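Local coordinates for protein MxaA (Stigmatella aurantiaca, PDB 4W4T) that reduces and releases the myxalamid chain of a PKS-NRPS assembly line, using NADPH in the terminal reductase domain represented here, probably to give a primary alcohol, at residues Val311-Val316 with Thr393-Val398; Lys199-Glu204 with Met376-Ser381; Lys134-Leu139 with Leu174-Arg179; Leu55-Leu60 with Glu141-Ile146. One frame throughout, in Å; residues are numbered along the deposited sequence.

Contact 1 (Val311-Val316 with Thr393-Val398)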
loop_
_atom_site.group_PDB
_atom_site.type_symbol
_atom_site.label_atom_id
_atom_site.label_comp_id
_atom_site.label_asym_id
_atom_site.label_seq_id
_atom_site.Cartn_x
_atom_site.Cartn_y
_atom_site.Cartn_z
ATOM N N VAL A 311 -28.147 -4.577 -7.194
ATOM C CA VAL A 311 -27.643 -3.237 -7.433
ATOM C C VAL A 311 -28.794 -2.255 -7.341
ATOM O O VAL A 311 -29.956 -2.630 -7.479
ATOM C CB VAL A 311 -26.981 -3.119 -8.817
ATOM C CG1 VAL A 311 -25.819 -4.133 -8.948
ATOM C CG2 VAL A 311 -28.019 -3.362 -9.912
ATOM N N ASN A 312 -28.469 -0.994 -7.111
ATOM C CA ASN A 312 -29.474 0.051 -7.143
ATOM C C ASN A 312 -29.969 0.216 -8.578
ATOM O O ASN A 312 -29.177 0.492 -9.480
ATOM C CB ASN A 312 -28.900 1.359 -6.599
ATOM C CG ASN A 312 -29.982 2.310 -6.111
ATOM O OD1 ASN A 312 -31.067 2.366 -6.682
ATOM N ND2 ASN A 312 -29.694 3.040 -5.045
ATOM N N PRO A 313 -31.283 0.034 -8.798
ATOM C CA PRO A 313 -31.866 0.239 -10.130
ATOM C C PRO A 313 -31.681 1.672 -10.641
ATOM O O PRO A 313 -31.698 1.898 -11.853
ATOM C CB PRO A 313 -33.358 -0.069 -9.916
ATOM C CG PRO A 313 -33.409 -0.869 -8.659
ATOM C CD PRO A 313 -32.305 -0.337 -7.805
ATOM N N GLN A 314 -31.515 2.623 -9.727
ATOM C CA GLN A 314 -31.329 4.027 -10.101
ATOM C C GLN A 314 -29.874 4.443 -9.888
ATOM O O GLN A 314 -29.380 4.387 -8.772
ATOM C CB GLN A 314 -32.273 4.927 -9.282
ATOM C CG GLN A 314 -31.985 6.450 -9.347
ATOM C CD GLN A 314 -31.642 7.075 -7.973
ATOM O OE1 GLN A 314 -31.376 6.366 -6.989
ATOM N NE2 GLN A 314 -31.646 8.414 -7.909
ATOM N N PHE A 315 -29.172 4.830 -10.944
ATOM C CA PHE A 315 -27.796 5.312 -10.770
ATOM C C PHE A 315 -27.799 6.750 -10.255
ATOM O O PHE A 315 -28.807 7.450 -10.337
ATOM C CB PHE A 315 -26.999 5.233 -12.086
ATOM C CG PHE A 315 -27.454 6.222 -13.133
ATOM C CD1 PHE A 315 -26.951 7.519 -13.161
ATOM C CD2 PHE A 315 -28.382 5.855 -14.087
ATOM C CE1 PHE A 315 -27.382 8.432 -14.121
ATOM C CE2 PHE A 315 -28.811 6.761 -15.050
ATOM C CZ PHE A 315 -28.307 8.047 -15.069
ATOM N N VAL A 316 -26.668 7.193 -9.729
ATOM C CA VAL A 316 -26.518 8.595 -9.376
ATOM C C VAL A 316 -25.329 9.125 -10.177
ATOM O O VAL A 316 -24.398 8.379 -10.466
ATOM C CB VAL A 316 -26.313 8.786 -7.842
ATOM C CG1 VAL A 316 -25.002 8.189 -7.397
ATOM C CG2 VAL A 316 -26.376 10.262 -7.461
ATOM N N THR A 393 -39.439 -5.685 -0.400
ATOM C CA THR A 393 -38.008 -5.392 -0.552
ATOM C C THR A 393 -37.751 -4.595 -1.822
ATOM O O THR A 393 -37.961 -5.073 -2.943
ATOM C CB THR A 393 -37.167 -6.678 -0.559
ATOM O OG1 THR A 393 -37.355 -7.357 0.688
ATOM C CG2 THR A 393 -35.667 -6.353 -0.748
ATOM N N SER A 394 -37.310 -3.360 -1.617
ATOM C CA SER A 394 -37.078 -2.415 -2.695
ATOM C C SER A 394 -35.872 -1.579 -2.310
ATOM O O SER A 394 -35.707 -1.242 -1.143
ATOM C CB SER A 394 -38.321 -1.540 -2.911
ATOM O OG SER A 394 -38.119 -0.573 -3.922
ATOM N N CYS A 395 -35.030 -1.240 -3.278
ATOM C CA CYS A 395 -33.808 -0.508 -2.980
ATOM C C CYS A 395 -34.084 0.973 -2.739
ATOM O O CYS A 395 -34.796 1.606 -3.514
ATOM C CB CYS A 395 -32.809 -0.669 -4.117
ATOM S SG CYS A 395 -31.150 -0.078 -3.719
ATOM N N PRO A 396 -33.543 1.522 -1.645
ATOM C CA PRO A 396 -33.683 2.961 -1.398
ATOM C C PRO A 396 -33.044 3.782 -2.511
ATOM O O PRO A 396 -32.061 3.370 -3.128
ATOM C CB PRO A 396 -32.954 3.170 -0.069
ATOM C CG PRO A 396 -32.977 1.820 0.603
ATOM C CD PRO A 396 -32.931 0.813 -0.511
ATOM N N SER A 397 -33.637 4.938 -2.788
ATOM C CA SER A 397 -33.089 5.883 -3.742
ATOM C C SER A 397 -31.881 6.602 -3.170
ATOM O O SER A 397 -31.805 6.840 -1.960
ATOM C CB SER A 397 -34.139 6.928 -4.136
ATOM O OG SER A 397 -35.337 6.302 -4.546
ATOM N N VAL A 398 -30.946 6.967 -4.037
ATOM C CA VAL A 398 -29.847 7.817 -3.607
ATOM C C VAL A 398 -30.325 9.259 -3.756
ATOM O O VAL A 398 -30.664 9.701 -4.856
ATOM C CB VAL A 398 -28.571 7.577 -4.410
ATOM C CG1 VAL A 398 -27.451 8.522 -3.932
ATOM C CG2 VAL A 398 -28.127 6.128 -4.264
HETATM O O HOH W 1 -33.632 2.909 -6.104
#

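Contact 2 (Lys199-Glu204 with Met376-Ser381)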
loop_
_atom_site.group_PDB
_atom_site.type_symbol
_atom_site.label_atom_id
_atom_site.label_comp_id
_atom_site.label_asym_id
_atom_site.label_seq_id
_atom_site.Cartn_x
_atom_site.Cartn_y
_atom_site.Cartn_z
ATOM N N LYS A 199 -21.014 -0.327 -22.011
ATOM C CA LYS A 199 -22.026 0.684 -21.956
ATOM C C LYS A 199 -23.384 0.205 -21.469
ATOM O O LYS A 199 -23.956 0.786 -20.629
ATOM C CB LYS A 199 -22.221 1.349 -23.308
ATOM C CG LYS A 199 -23.225 2.470 -23.264
ATOM C CD LYS A 199 -24.586 2.046 -23.739
ATOM C CE LYS A 199 -25.566 3.223 -23.789
ATOM N NZ LYS A 199 -26.824 2.730 -24.357
ATOM N N ALA A 200 -23.881 -0.845 -22.063
ATOM C CA ALA A 200 -25.227 -1.338 -21.807
ATOM C C ALA A 200 -25.239 -2.095 -20.490
ATOM O O ALA A 200 -24.254 -2.763 -20.151
ATOM C CB ALA A 200 -25.706 -2.215 -22.939
ATOM N N PRO A 201 -26.329 -1.950 -19.724
ATOM C CA PRO A 201 -26.470 -2.689 -18.462
ATOM C C PRO A 201 -26.329 -4.186 -18.706
ATOM O O PRO A 201 -27.004 -4.751 -19.565
ATOM C CB PRO A 201 -27.875 -2.319 -17.992
ATOM C CG PRO A 201 -28.128 -0.965 -18.639
ATOM C CD PRO A 201 -27.470 -1.049 -19.972
ATOM N N ILE A 202 -25.419 -4.826 -17.984
ATOM C CA ILE A 202 -25.168 -6.238 -18.228
ATOM C C ILE A 202 -26.296 -7.064 -17.619
ATOM O O ILE A 202 -26.670 -6.868 -16.456
ATOM C CB ILE A 202 -23.800 -6.667 -17.673
ATOM C CG1 ILE A 202 -22.687 -5.924 -18.417
ATOM C CG2 ILE A 202 -23.614 -8.183 -17.805
ATOM C CD1 ILE A 202 -21.297 -6.182 -17.878
ATOM N N ARG A 203 -26.850 -7.976 -18.416
ATOM C CA ARG A 203 -27.998 -8.765 -17.981
ATOM C C ARG A 203 -27.587 -9.853 -17.007
ATOM O O ARG A 203 -26.508 -10.423 -17.113
ATOM C CB ARG A 203 -28.714 -9.410 -19.170
ATOM C CG ARG A 203 -29.323 -8.425 -20.145
ATOM C CD ARG A 203 -29.983 -9.176 -21.282
ATOM N NE ARG A 203 -30.841 -10.244 -20.776
ATOM C CZ ARG A 203 -32.093 -10.063 -20.373
ATOM N NH1 ARG A 203 -32.642 -8.852 -20.426
ATOM N NH2 ARG A 203 -32.801 -11.089 -19.925
ATOM N N GLU A 204 -28.479 -10.134 -16.070
ATOM C CA GLU A 204 -28.269 -11.162 -15.069
ATOM C C GLU A 204 -28.100 -12.538 -15.701
ATOM O O GLU A 204 -27.358 -13.369 -15.172
ATOM C CB GLU A 204 -29.434 -11.150 -14.070
ATOM C CG GLU A 204 -29.438 -9.877 -13.223
ATOM C CD GLU A 204 -30.802 -9.470 -12.716
ATOM O OE1 GLU A 204 -31.725 -9.298 -13.544
ATOM O OE2 GLU A 204 -30.947 -9.306 -11.483
HETATM N N MSE A 376 -16.354 1.710 -14.644
HETATM C CA MSE A 376 -17.182 0.961 -13.702
HETATM C C MSE A 376 -18.192 0.105 -14.459
HETATM O O MSE A 376 -18.368 0.268 -15.667
HETATM C CB MSE A 376 -17.869 1.916 -12.736
HETATM C CG MSE A 376 -16.850 2.686 -11.914
HETATM SE SE MSE A 376 -17.687 3.871 -10.633
HETATM C CE MSE A 376 -16.177 5.084 -10.312
ATOM N N VAL A 377 -18.824 -0.834 -13.765
ATOM C CA VAL A 377 -19.781 -1.704 -14.424
ATOM C C VAL A 377 -21.205 -1.206 -14.205
ATOM O O VAL A 377 -21.541 -0.683 -13.149
ATOM C CB VAL A 377 -19.652 -3.169 -13.930
ATOM C CG1 VAL A 377 -19.833 -3.242 -12.444
ATOM C CG2 VAL A 377 -20.656 -4.056 -14.636
ATOM N N VAL A 378 -22.027 -1.348 -15.232
ATOM C CA VAL A 378 -23.442 -1.040 -15.137
ATOM C C VAL A 378 -24.212 -2.334 -15.327
ATOM O O VAL A 378 -23.966 -3.048 -16.294
ATOM C CB VAL A 378 -23.861 -0.002 -16.192
ATOM C CG1 VAL A 378 -25.322 0.376 -16.026
ATOM C CG2 VAL A 378 -22.972 1.208 -16.091
ATOM N N CYS A 379 -25.120 -2.629 -14.397
ATOM C CA CYS A 379 -25.841 -3.904 -14.351
ATOM C C CYS A 379 -27.337 -3.731 -14.478
ATOM O O CYS A 379 -27.912 -2.813 -13.887
ATOM C CB CYS A 379 -25.565 -4.641 -13.037
ATOM S SG CYS A 379 -23.883 -5.159 -12.920
ATOM N N ASP A 380 -27.957 -4.622 -15.239
ATOM C CA ASP A 380 -29.414 -4.706 -15.278
ATOM C C ASP A 380 -29.903 -5.525 -14.090
ATOM O O ASP A 380 -29.203 -6.433 -13.642
ATOM C CB ASP A 380 -29.885 -5.325 -16.589
ATOM C CG ASP A 380 -31.399 -5.340 -16.707
ATOM O OD1 ASP A 380 -31.979 -4.260 -16.940
ATOM O OD2 ASP A 380 -32.006 -6.420 -16.552
ATOM N N SER A 381 -31.090 -5.204 -13.573
ATOM C CA SER A 381 -31.619 -5.917 -12.411
ATOM C C SER A 381 -33.086 -6.315 -12.581
ATOM O O SER A 381 -33.806 -6.528 -11.596
ATOM C CB SER A 381 -31.447 -5.067 -11.150
ATOM O OG SER A 381 -31.987 -3.764 -11.316
HETATM O O HOH W 2 -31.072 -8.788 -16.048
#

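Contact 3 (Lys134-Leu139 with Leu174-Arg179). With ACT (acetate ion), chain C.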
loop_
_atom_site.group_PDB
_atom_site.type_symbol
_atom_site.label_atom_id
_atom_site.label_comp_id
_atom_site.label_asym_id
_atom_site.label_seq_id
_atom_site.Cartn_x
_atom_site.Cartn_y
_atom_site.Cartn_z
ATOM N N LYS A 134 -13.473 -35.499 11.291
ATOM C CA LYS A 134 -14.616 -35.883 12.105
ATOM C C LYS A 134 -15.603 -34.716 12.215
ATOM O O LYS A 134 -16.809 -34.895 12.093
ATOM C CB LYS A 134 -14.173 -36.334 13.495
ATOM C CG LYS A 134 -15.248 -37.117 14.223
ATOM C CD LYS A 134 -14.765 -37.666 15.560
ATOM C CE LYS A 134 -15.935 -38.262 16.333
ATOM N NZ LYS A 134 -15.626 -38.370 17.787
ATOM N N GLU A 135 -15.074 -33.526 12.444
ATOM C CA GLU A 135 -15.910 -32.333 12.554
ATOM C C GLU A 135 -16.600 -32.007 11.239
ATOM O O GLU A 135 -17.772 -31.612 11.219
ATOM C CB GLU A 135 -15.080 -31.135 13.003
ATOM C CG GLU A 135 -14.638 -31.205 14.457
ATOM C CD GLU A 135 -13.504 -30.232 14.789
ATOM O OE1 GLU A 135 -12.920 -29.608 13.864
ATOM O OE2 GLU A 135 -13.193 -30.095 15.992
ATOM N N PHE A 136 -15.871 -32.161 10.135
ATOM C CA PHE A 136 -16.435 -31.875 8.821
ATOM C C PHE A 136 -17.570 -32.859 8.513
ATOM O O PHE A 136 -18.625 -32.480 7.991
ATOM C CB PHE A 136 -15.343 -31.930 7.745
ATOM C CG PHE A 136 -15.782 -31.421 6.390
ATOM C CD1 PHE A 136 -15.821 -30.059 6.124
ATOM C CD2 PHE A 136 -16.125 -32.306 5.382
ATOM C CE1 PHE A 136 -16.207 -29.591 4.877
ATOM C CE2 PHE A 136 -16.534 -31.852 4.134
ATOM C CZ PHE A 136 -16.580 -30.489 3.881
ATOM N N GLN A 137 -17.365 -34.124 8.864
ATOM C CA GLN A 137 -18.401 -35.122 8.672
ATOM C C GLN A 137 -19.634 -34.775 9.502
ATOM O O GLN A 137 -20.768 -34.900 9.032
ATOM C CB GLN A 137 -17.884 -36.532 9.046
ATOM C CG GLN A 137 -18.989 -37.570 9.036
ATOM C CD GLN A 137 -19.634 -37.763 7.680
ATOM O OE1 GLN A 137 -18.994 -37.606 6.646
ATOM N NE2 GLN A 137 -20.921 -38.130 7.677
ATOM N N ARG A 138 -19.418 -34.320 10.728
ATOM C CA ARG A 138 -20.547 -33.942 11.588
ATOM C C ARG A 138 -21.309 -32.748 11.003
ATOM O O ARG A 138 -22.543 -32.741 10.954
ATOM C CB ARG A 138 -20.064 -33.611 13.001
ATOM C CG ARG A 138 -21.185 -33.269 13.974
ATOM C CD ARG A 138 -20.687 -33.279 15.418
ATOM N NE ARG A 138 -19.757 -32.187 15.716
ATOM C CZ ARG A 138 -18.432 -32.313 15.832
ATOM N NH1 ARG A 138 -17.837 -33.497 15.679
ATOM N NH2 ARG A 138 -17.693 -31.244 16.108
ATOM N N LEU A 139 -20.567 -31.745 10.553
ATOM C CA LEU A 139 -21.195 -30.570 9.957
ATOM C C LEU A 139 -21.987 -30.982 8.714
ATOM O O LEU A 139 -23.071 -30.454 8.456
ATOM C CB LEU A 139 -20.142 -29.512 9.613
ATOM C CG LEU A 139 -20.644 -28.104 9.288
ATOM C CD1 LEU A 139 -21.263 -27.471 10.517
ATOM C CD2 LEU A 139 -19.500 -27.236 8.747
ATOM N N LEU A 174 -18.526 -26.096 -1.458
ATOM C CA LEU A 174 -19.197 -26.997 -2.396
ATOM C C LEU A 174 -19.024 -28.449 -1.968
ATOM O O LEU A 174 -19.927 -29.260 -2.125
ATOM C CB LEU A 174 -18.674 -26.810 -3.818
ATOM C CG LEU A 174 -19.025 -25.444 -4.421
ATOM C CD1 LEU A 174 -18.305 -25.231 -5.760
ATOM C CD2 LEU A 174 -20.547 -25.314 -4.594
ATOM N N ARG A 175 -17.858 -28.760 -1.426
ATOM C CA ARG A 175 -17.603 -30.087 -0.869
ATOM C C ARG A 175 -18.594 -30.429 0.250
ATOM O O ARG A 175 -19.161 -31.516 0.290
ATOM C CB ARG A 175 -16.169 -30.154 -0.343
ATOM C CG ARG A 175 -15.658 -31.547 -0.146
ATOM C CD ARG A 175 -14.223 -31.558 0.401
ATOM N NE ARG A 175 -13.266 -30.818 -0.435
ATOM C CZ ARG A 175 -12.796 -31.251 -1.605
ATOM N NH1 ARG A 175 -13.212 -32.406 -2.118
ATOM N NH2 ARG A 175 -11.922 -30.523 -2.274
ATOM N N LEU A 176 -18.780 -29.496 1.169
ATOM C CA LEU A 176 -19.715 -29.686 2.274
ATOM C C LEU A 176 -21.147 -29.820 1.758
ATOM O O LEU A 176 -21.934 -30.638 2.250
ATOM C CB LEU A 176 -19.598 -28.523 3.262
ATOM C CG LEU A 176 -20.550 -28.536 4.457
ATOM C CD1 LEU A 176 -20.194 -29.672 5.415
ATOM C CD2 LEU A 176 -20.554 -27.198 5.174
ATOM N N ALA A 177 -21.483 -29.023 0.750
ATOM C CA ALA A 177 -22.830 -29.017 0.188
ATOM C C ALA A 177 -23.157 -30.331 -0.523
ATOM O O ALA A 177 -24.321 -30.633 -0.771
ATOM C CB ALA A 177 -22.994 -27.843 -0.775
ATOM N N THR A 178 -22.129 -31.118 -0.849
ATOM C CA THR A 178 -22.352 -32.387 -1.522
ATOM C C THR A 178 -21.929 -33.585 -0.668
ATOM O O THR A 178 -21.934 -34.710 -1.151
ATOM C CB THR A 178 -21.602 -32.462 -2.872
ATOM O OG1 THR A 178 -20.206 -32.194 -2.662
ATOM C CG2 THR A 178 -22.178 -31.459 -3.870
ATOM N N ARG A 179 -21.565 -33.340 0.588
ATOM C CA ARG A 179 -21.100 -34.407 1.478
ATOM C C ARG A 179 -22.253 -34.929 2.336
ATOM O O ARG A 179 -22.916 -34.153 3.021
ATOM C CB ARG A 179 -19.967 -33.908 2.378
ATOM C CG ARG A 179 -19.372 -34.975 3.329
ATOM C CD ARG A 179 -18.567 -36.018 2.568
ATOM N NE ARG A 179 -17.528 -35.408 1.734
ATOM C CZ ARG A 179 -16.271 -35.170 2.110
ATOM N NH1 ARG A 179 -15.836 -35.465 3.332
ATOM N NH2 ARG A 179 -15.444 -34.597 1.247
HETATM C C ACT C . -12.027 -34.807 2.898
HETATM O O ACT C . -10.824 -34.605 3.277
HETATM O OXT ACT C . -12.899 -35.342 3.663
HETATM C CH3 ACT C . -12.435 -34.429 1.502
HETATM O O HOH W 3 -16.592 -37.127 5.510
#

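Contact 4 (Leu55-Leu60 with Glu141-Ile146)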
loop_
_atom_site.group_PDB
_atom_site.type_symbol
_atom_site.label_atom_id
_atom_site.label_comp_id
_atom_site.label_asym_id
_atom_site.label_seq_id
_atom_site.Cartn_x
_atom_site.Cartn_y
_atom_site.Cartn_z
ATOM N N LEU A 55 -36.554 -25.854 6.860
ATOM C CA LEU A 55 -35.117 -25.792 7.141
ATOM C C LEU A 55 -34.865 -25.728 8.634
ATOM O O LEU A 55 -35.333 -24.808 9.309
ATOM C CB LEU A 55 -34.467 -24.572 6.482
ATOM C CG LEU A 55 -34.336 -24.441 4.960
ATOM C CD1 LEU A 55 -33.686 -23.113 4.618
ATOM C CD2 LEU A 55 -33.552 -25.590 4.349
ATOM N N ARG A 56 -34.097 -26.689 9.142
ATOM C CA ARG A 56 -33.816 -26.763 10.568
ATOM C C ARG A 56 -32.540 -25.987 10.914
ATOM O O ARG A 56 -32.428 -25.388 11.984
ATOM C CB ARG A 56 -33.698 -28.232 11.003
ATOM C CG ARG A 56 -34.939 -29.090 10.725
ATOM C CD ARG A 56 -34.592 -30.577 10.706
ATOM N NE ARG A 56 -33.730 -30.862 9.569
ATOM C CZ ARG A 56 -33.324 -32.071 9.202
ATOM N NH1 ARG A 56 -33.710 -33.162 9.862
ATOM N NH2 ARG A 56 -32.541 -32.185 8.146
ATOM N N THR A 57 -31.575 -26.004 9.996
ATOM C CA THR A 57 -30.253 -25.440 10.252
ATOM C C THR A 57 -29.660 -24.778 9.024
ATOM O O THR A 57 -29.903 -25.201 7.896
ATOM C CB THR A 57 -29.252 -26.516 10.683
ATOM O OG1 THR A 57 -29.184 -27.474 9.631
ATOM C CG2 THR A 57 -29.688 -27.206 11.971
ATOM N N ILE A 58 -28.854 -23.759 9.263
ATOM C CA ILE A 58 -28.225 -22.996 8.194
ATOM C C ILE A 58 -26.778 -22.701 8.538
ATOM O O ILE A 58 -26.467 -22.297 9.660
ATOM C CB ILE A 58 -28.986 -21.665 7.945
ATOM C CG1 ILE A 58 -30.356 -21.962 7.329
ATOM C CG2 ILE A 58 -28.144 -20.735 7.086
ATOM C CD1 ILE A 58 -31.282 -20.741 7.173
ATOM N N LEU A 59 -25.875 -22.903 7.582
ATOM C CA LEU A 59 -24.505 -22.466 7.771
ATOM C C LEU A 59 -24.262 -21.119 7.090
ATOM O O LEU A 59 -24.488 -20.978 5.890
ATOM C CB LEU A 59 -23.517 -23.494 7.227
ATOM C CG LEU A 59 -22.051 -23.050 7.312
ATOM C CD1 LEU A 59 -21.563 -22.963 8.746
ATOM C CD2 LEU A 59 -21.140 -23.962 6.484
ATOM N N LEU A 60 -23.808 -20.145 7.865
ATOM C CA LEU A 60 -23.454 -18.833 7.322
ATOM C C LEU A 60 -21.952 -18.621 7.389
ATOM O O LEU A 60 -21.340 -18.759 8.440
ATOM C CB LEU A 60 -24.168 -17.710 8.086
ATOM C CG LEU A 60 -23.851 -16.265 7.662
ATOM C CD1 LEU A 60 -24.216 -16.026 6.193
ATOM C CD2 LEU A 60 -24.579 -15.279 8.584
ATOM N N GLU A 141 -23.620 -33.568 8.297
ATOM C CA GLU A 141 -24.863 -34.232 8.702
ATOM C C GLU A 141 -25.885 -33.221 9.226
ATOM O O GLU A 141 -27.097 -33.428 9.119
ATOM C CB GLU A 141 -24.581 -35.287 9.780
ATOM C CG GLU A 141 -23.755 -36.458 9.299
ATOM C CD GLU A 141 -23.099 -37.224 10.444
ATOM O OE1 GLU A 141 -23.275 -36.825 11.622
ATOM O OE2 GLU A 141 -22.391 -38.215 10.156
ATOM N N GLU A 142 -25.387 -32.128 9.789
ATOM C CA GLU A 142 -26.233 -31.209 10.544
ATOM C C GLU A 142 -26.866 -30.086 9.706
ATOM O O GLU A 142 -28.014 -29.687 9.953
ATOM C CB GLU A 142 -25.419 -30.625 11.697
ATOM C CG GLU A 142 -25.004 -31.704 12.706
ATOM C CD GLU A 142 -24.465 -31.150 14.015
ATOM O OE1 GLU A 142 -24.092 -29.959 14.070
ATOM O OE2 GLU A 142 -24.421 -31.916 15.001
ATOM N N ILE A 143 -26.149 -29.616 8.692
ATOM C CA ILE A 143 -26.559 -28.406 7.955
ATOM C C ILE A 143 -27.560 -28.657 6.845
ATOM O O ILE A 143 -27.360 -29.544 6.015
ATOM C CB ILE A 143 -25.335 -27.708 7.334
ATOM C CG1 ILE A 143 -24.346 -27.327 8.422
ATOM C CG2 ILE A 143 -25.778 -26.461 6.500
ATOM C CD1 ILE A 143 -24.924 -26.445 9.505
ATOM N N ASP A 144 -28.638 -27.866 6.805
ATOM C CA ASP A 144 -29.633 -28.045 5.758
ATOM C C ASP A 144 -29.338 -27.167 4.546
ATOM O O ASP A 144 -29.585 -27.563 3.410
ATOM C CB ASP A 144 -31.052 -27.736 6.278
ATOM C CG ASP A 144 -31.594 -28.822 7.223
ATOM O OD1 ASP A 144 -31.056 -29.953 7.247
ATOM O OD2 ASP A 144 -32.586 -28.549 7.924
ATOM N N ALA A 145 -28.832 -25.972 4.798
ATOM C CA ALA A 145 -28.560 -25.032 3.712
ATOM C C ALA A 145 -27.394 -24.099 4.058
ATOM O O ALA A 145 -27.035 -23.907 5.228
ATOM C CB ALA A 145 -29.827 -24.233 3.377
ATOM N N ILE A 146 -26.775 -23.544 3.024
ATOM C CA ILE A 146 -25.571 -22.736 3.189
ATOM C C ILE A 146 -25.723 -21.357 2.545
ATOM O O ILE A 146 -26.098 -21.251 1.381
ATOM C CB ILE A 146 -24.337 -23.425 2.563
ATOM C CG1 ILE A 146 -24.099 -24.785 3.224
ATOM C CG2 ILE A 146 -23.091 -22.542 2.718
ATOM C CD1 ILE A 146 -23.380 -25.779 2.341
#

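Contact 1 (Val311-Val316 with Thr393-Val398)
Asn312 and Gln314 turn their amides onto the backbone of 393-398, from a loop that Asn312 folds into an Asx turn: its OD1 accepts from Gln314 N at 3.1 Å, with the donor lying above the carbonyl plane. A water bridges Asn312 OD1 (2.7 Å) and Cys395 O (3.1 Å), though other acceptors also lie within its reach. On the other branch, Asn312 ND2 makes a weak, bent bond to Pro396 O and is held more firmly by Leu284 O; Asn312 N goes to Asp283 OD1. These bonds tie the loop after strand 307-310 of the Rossmann-type domain to the loop leading into the C-terminal helix 400-412. Cys395 SG touches Asn312 CG at 3.6 Å. Gln314 serves both polar groups of one residue: a bend at chi2 (-119°) carries its amide across, so that NE2 reaches Val398 O weakly at 3.5 Å. Alongside, Val316 CG2 meets Val398 CG1 at 4.1 Å, the two valines crossing at about a right angle. Val398 N, 3.0 Å from Gln314 OE1, points in the carbonyl plane onto a lone pair, nearly straight at 168°.

Contact 2 (Lys199-Glu204 with Met376-Ser381)
Ile202 and Cys379 form a single beta bridge: Ile202 N donates to Val378 O at 2.9 Å, and Asp380 N donates to Ile202 O at 2.9 Å. Val378 O also receives a CA-H...O contact from Pro201 CA at 3.3 Å. Pro201 CG lies beside Val378 CG1, the two side chains pointing the same way, while Ile202 CD1 touches Val377 CG2 at 3.9 Å, these side chains crossing at about a right angle.

Glu204 carries the polar end. Glu204 CB stands 3.5 Å from a bound water; with CG anti to the carbonyl carbon (chi1 -68°) and the chain extended beyond, CG and CD pass along Asp380 O, and the carboxylate lies against the backbone of Ser381. At the tip, OE1 accepts from Asp383 N and the water, whereas OE2 takes Thr384 OG1 and His309 N. That water is held three ways: it accepts from Glu204 N and donates to Glu204 OE1 and to Asp380 OD2, each of the latter at 2.6 Å. It thereby links two carboxylates whose like charges it probably helps to reconcile. Ser381 occupies the N-cap position of helix 382-388 without a capping bond from its side chain. Asp380 OD2, just before it, and Glu204 OE1, from the distant loop, accept from Gly382 N and Asp383 N, as carboxylates commonly do at a helix N-terminus, here fastened through His309 to strand 307-310 of the Rossmann-type sheet.

Contact 3 (Lys134-Leu139 with Leu174-Arg179)
Arg179 NH1 is shared: it donates to an acetate oxygen, OXT, at 3.0 Å with an angle of 162°, and to a water at 2.8 Å that donates to Gln137 OE1 on the facing helix. The acetate, probably from the crystallisation liquor, lies at the guanidinium edge. Over one guanidinium face comes Phe136 CE2, with NH1 near the plane of the ring, the two planes being 67° apart; an edge of the phenyl thus meets a face of the arginine. Bends at chi2 and chi3 fold the Arg179 chain back to this position. Gln137 NE2 is taken by Glu141 OE2. Helices 133-142 and 159-177, which come before and after strand 145-148 in the Rossmann-type fold, pack through Phe136 and Leu139 on Leu176. Leu176 CD1 makes a CH-pi contact over the phenyl face, 4.2 Å from the centroid, and Phe136 CZ presses to 3.6 Å from Leu176 CA. With an alanine in place of Phe136, Leu176 CD1 would probably face a gap and the Arg179 guanidinium, losing the packing on one face, would be left somewhat freer to turn. Deeper in, Leu139 CD2 touches Leu176 CD2 at 3.7 Å, the two leucines crossing at about a right angle.

Contact 4 (Leu55-Leu60 with Glu141-Ile146)
Arg56 grips Asp144 side-on in a salt bridge, guanidinium and carboxylate nearly coplanar at 19°. Arg56 NE meets the syn lone pair of Asp144 OD2 at 3.1 Å, and Arg56 NH2 reaches Asp144 OD1 at 2.8 Å, somewhat out of the carboxylate plane. The anti lone pair of Asp144 OD2 is taken by Arg56 N at 2.7 Å, so one oxygen accepts from both backbone and side chain of the same residue. OD1 has a second partner in Arg181 NH2. An alanine instead of Asp144 removes the carboxylate, and the close like charges of Arg56 and Arg181 would probably be left uncompensated and Arg56 N without this acceptor.

Next outward stands Thr57. With chi1 at 59°, Thr57 OG1 sits between its own backbone N and carbonyl carbon, from where it donates to Glu142 O over a short 2.5 Å and receives a weak bond from Asp144 N. Asp144 N also donates to Thr57 O at 3.1 Å, which helps to hold the turn between helix and strand. Beyond it the parallel pairing of Ile58 with Ala145 and Leu59 with Ile146 sets in, and Leu59 N donates to Ala145 O at 2.8 Å. Leu59 CB packs on Ile143 CG2, 3.8 Å away. Strand 57-61 lies between strands 82-87 and 145-148 of the Rossmann-type sheet, Leu59 and Ile146 facing helix 159-177.

Overall arrangement
From the N terminus, residues 55-60 open contact 4, and 134-139 open contact 3 on helix 133-142. As the chain passes from that helix into strand 145-148, residues 141-146 close contact 4; helix 159-177 follows, and 174-179 close contact 3. The two cross and touch, joining neighbouring strands to the helices beside them where Leu176 CD2 meets Leu59 CD2. Only afterwards does the second crossed pair begin: 199-204 open contact 2, 311-316 open contact 1, then 376-381 and 393-398 close them in that order. These also touch, fastening the loops before and after helix 382-388 to loops that follow strands 185-188 and 307-310 of the Rossmann-type sheet; centres of contacts 1 and 3 stand about 38 Å apart.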